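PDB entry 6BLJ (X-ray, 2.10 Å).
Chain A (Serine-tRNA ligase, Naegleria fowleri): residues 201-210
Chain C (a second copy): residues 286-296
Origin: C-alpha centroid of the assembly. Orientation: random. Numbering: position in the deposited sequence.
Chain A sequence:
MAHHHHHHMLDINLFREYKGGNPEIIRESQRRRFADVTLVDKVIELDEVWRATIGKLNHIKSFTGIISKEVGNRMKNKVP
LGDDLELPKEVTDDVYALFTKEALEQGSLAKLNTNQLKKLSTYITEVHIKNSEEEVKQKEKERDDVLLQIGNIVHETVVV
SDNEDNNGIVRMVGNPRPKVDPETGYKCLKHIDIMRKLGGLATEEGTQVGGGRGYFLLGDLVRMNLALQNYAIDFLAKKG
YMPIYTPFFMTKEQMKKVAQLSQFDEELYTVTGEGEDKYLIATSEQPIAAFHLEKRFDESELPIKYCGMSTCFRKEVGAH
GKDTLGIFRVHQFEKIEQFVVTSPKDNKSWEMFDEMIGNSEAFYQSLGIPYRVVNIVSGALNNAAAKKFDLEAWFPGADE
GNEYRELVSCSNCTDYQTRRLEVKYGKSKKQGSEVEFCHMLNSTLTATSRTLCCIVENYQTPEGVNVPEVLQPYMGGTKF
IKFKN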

# COMPACT_ATOMS: atom_id res chain seq x y z
N LEU A 201 20.30 22.56 -9.99
CA LEU A 201 19.67 21.37 -9.44
C LEU A 201 20.15 21.14 -8.03
O LEU A 201 21.36 21.03 -7.80
CB LEU A 201 19.96 20.14 -10.31
CG LEU A 201 19.41 18.80 -9.82
CD1 LEU A 201 17.90 18.86 -9.76
CD2 LEU A 201 19.88 17.63 -10.71
N ALA A 202 19.21 21.01 -7.10
CA ALA A 202 19.51 20.77 -5.69
C ALA A 202 18.80 19.48 -5.24
O ALA A 202 17.69 19.53 -4.72
CB ALA A 202 19.08 21.96 -4.84
N THR A 203 19.46 18.34 -5.43
CA THR A 203 18.90 17.08 -4.95
C THR A 203 19.07 16.91 -3.44
O THR A 203 18.30 16.16 -2.83
CB THR A 203 19.55 15.89 -5.65
OG1 THR A 203 20.94 15.86 -5.30
CG2 THR A 203 19.41 16.03 -7.20
N GLU A 204 20.07 17.57 -2.85
CA GLU A 204 20.32 17.46 -1.42
C GLU A 204 19.19 18.09 -0.60
O GLU A 204 18.54 17.42 0.20
CB GLU A 204 21.67 18.11 -1.08
CG GLU A 204 22.91 17.39 -1.66
CD GLU A 204 23.23 17.72 -3.13
OE1 GLU A 204 22.59 18.61 -3.75
OE2 GLU A 204 24.15 17.06 -3.67
N GLU A 205 18.94 19.39 -0.79
CA GLU A 205 17.76 20.00 -0.18
C GLU A 205 16.47 19.34 -0.67
O GLU A 205 15.52 19.18 0.10
CB GLU A 205 17.72 21.51 -0.48
CG GLU A 205 18.83 22.32 0.19
CD GLU A 205 20.10 22.40 -0.64
OE1 GLU A 205 20.26 21.60 -1.58
OE2 GLU A 205 20.94 23.28 -0.34
N GLY A 206 16.43 18.93 -1.94
CA GLY A 206 15.24 18.29 -2.48
C GLY A 206 14.85 17.03 -1.72
O GLY A 206 13.67 16.82 -1.39
N THR A 207 15.82 16.17 -1.42
CA THR A 207 15.48 14.93 -0.72
C THR A 207 15.27 15.19 0.76
O THR A 207 14.39 14.59 1.38
CB THR A 207 16.57 13.88 -0.92
OG1 THR A 207 17.80 14.40 -0.42
CG2 THR A 207 16.71 13.55 -2.39
N GLN A 208 16.04 16.11 1.35
CA GLN A 208 15.76 16.51 2.73
C GLN A 208 14.32 16.99 2.87
O GLN A 208 13.60 16.58 3.79
CB GLN A 208 16.74 17.60 3.16
CG GLN A 208 16.51 18.17 4.55
CD GLN A 208 16.86 19.66 4.63
OE1 GLN A 208 18.02 20.04 4.50
NE2 GLN A 208 15.84 20.50 4.85
N VAL A 209 13.85 17.82 1.93
CA VAL A 209 12.52 18.42 2.07
C VAL A 209 11.42 17.45 1.63
O VAL A 209 10.38 17.33 2.30
CB VAL A 209 12.48 19.74 1.27
CG1 VAL A 209 11.04 20.28 1.16
CG2 VAL A 209 13.41 20.77 1.91
N GLY A 210 11.60 16.74 0.52
CA GLY A 210 10.50 15.99 -0.08
C GLY A 210 10.61 14.47 -0.08
O GLY A 210 9.74 13.79 -0.64
N GLN C 286 6.62 27.22 1.88
CA GLN C 286 6.93 26.16 2.83
C GLN C 286 8.19 25.38 2.46
O GLN C 286 9.12 25.32 3.28
CB GLN C 286 5.71 25.25 3.01
CG GLN C 286 4.61 25.93 3.83
CD GLN C 286 3.24 25.30 3.66
OE1 GLN C 286 3.01 24.52 2.73
NE2 GLN C 286 2.31 25.65 4.54
N PRO C 287 8.32 24.80 1.25
CA PRO C 287 9.59 24.12 0.92
C PRO C 287 10.76 25.07 0.74
O PRO C 287 11.91 24.67 0.98
CB PRO C 287 9.26 23.37 -0.38
CG PRO C 287 8.10 24.13 -0.98
CD PRO C 287 7.29 24.55 0.22
N ILE C 288 10.54 26.30 0.29
CA ILE C 288 11.66 27.22 0.13
C ILE C 288 12.22 27.63 1.48
O ILE C 288 13.44 27.74 1.66
CB ILE C 288 11.24 28.44 -0.71
CG1 ILE C 288 10.88 28.02 -2.14
CG2 ILE C 288 12.38 29.47 -0.73
CD1 ILE C 288 10.22 29.17 -3.02
N ALA C 289 11.35 27.82 2.47
CA ALA C 289 11.85 28.04 3.83
C ALA C 289 12.66 26.85 4.30
O ALA C 289 13.79 27.01 4.79
CB ALA C 289 10.68 28.31 4.79
N ALA C 290 12.13 25.63 4.13
CA ALA C 290 12.82 24.43 4.59
C ALA C 290 14.15 24.25 3.86
O ALA C 290 15.09 23.66 4.41
CB ALA C 290 11.93 23.20 4.39
N PHE C 291 14.25 24.76 2.63
CA PHE C 291 15.49 24.73 1.86
C PHE C 291 16.65 25.34 2.63
O PHE C 291 17.81 24.97 2.41
CB PHE C 291 15.23 25.47 0.54
CG PHE C 291 16.38 25.47 -0.45
CD1 PHE C 291 16.43 24.52 -1.47
CD2 PHE C 291 17.36 26.46 -0.41
CE1 PHE C 291 17.48 24.53 -2.41
CE2 PHE C 291 18.40 26.48 -1.35
CZ PHE C 291 18.46 25.51 -2.35
N HIS C 292 16.37 26.26 3.55
CA HIS C 292 17.39 26.98 4.30
C HIS C 292 17.68 26.37 5.67
O HIS C 292 18.45 26.95 6.44
CB HIS C 292 16.98 28.44 4.44
CG HIS C 292 16.95 29.15 3.13
ND1 HIS C 292 15.83 29.16 2.32
CD2 HIS C 292 17.91 29.82 2.45
CE1 HIS C 292 16.10 29.83 1.21
NE2 HIS C 292 17.36 30.24 1.27
N LEU C 293 17.10 25.21 5.98
CA LEU C 293 17.31 24.55 7.27
C LEU C 293 18.79 24.51 7.63
O LEU C 293 19.62 24.05 6.84
CB LEU C 293 16.74 23.13 7.22
CG LEU C 293 16.94 22.36 8.53
CD1 LEU C 293 16.13 22.96 9.66
CD2 LEU C 293 16.60 20.88 8.35
N GLU C 294 19.11 25.04 8.82
CA GLU C 294 20.43 24.93 9.44
C GLU C 294 21.55 25.50 8.56
O GLU C 294 22.70 25.05 8.64
CB GLU C 294 20.72 23.48 9.85
CG GLU C 294 20.03 23.13 11.16
CD GLU C 294 19.72 21.66 11.30
OE1 GLU C 294 20.27 20.86 10.52
OE2 GLU C 294 18.92 21.31 12.20
N LYS C 295 21.24 26.49 7.75
CA LYS C 295 22.25 27.21 6.99
C LYS C 295 22.59 28.51 7.70
O LYS C 295 21.84 28.99 8.56
CB LYS C 295 21.77 27.46 5.55
CG LYS C 295 21.71 26.18 4.69
CD LYS C 295 21.28 26.47 3.27
CE LYS C 295 21.36 25.21 2.40
NZ LYS C 295 20.46 25.29 1.21
N ARG C 296 23.76 29.06 7.38
CA ARG C 296 24.25 30.31 7.95
C ARG C 296 24.71 31.23 6.83
O ARG C 296 25.33 30.79 5.87
CB ARG C 296 25.40 30.06 8.93
O HOH W 1 19.23 22.76 4.27

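At the apolar centre, Val209(A) on the helix of chain A meets the helix of chain C with both methyls: CG1 lies 3.9 Å from CB of Pro287(C), and CG2 lies 3.8 Å from CB of Ala290(C). A beta-branched side chain suits this place, because its two methyls reach two neighbours at once, while the short Ala290(C) side chain, pointing toward chain A, offers a single methyl for CG2 to pack against. One turn further along chain C, and one turn back along chain A at Glu205(A), Phe291(C) takes over. Its CA-to-CB bond points away from chain A, yet the end of the side chain comes nearer and brings the ring against Ala202(A), whose CB sits at the ring edge, 3.9 Å from CE1.

Glu205(A) joins the apolar and polar parts. Its CG lies over one face of the Phe291(C) ring, 3.8 Å from the centroid, a CH-pi contact made by the aliphatic stem. Its carboxylate continues to Lys295(C), where OE2 and NZ form a salt bridge at 2.6 Å. The long lysine, the last residue of a type II turn from His292(C) to Lys295(C), also donates from NZ to Phe291(C) O at 2.9 Å, so the ammonium links the backbone of Phe291(C), in its own chain, to the carboxylate of Glu205(A).

Alongside, Gln208(A) NE2 donates to Ala290(C) O at 3.3 Å, an amide N-H suited to a backbone carbonyl.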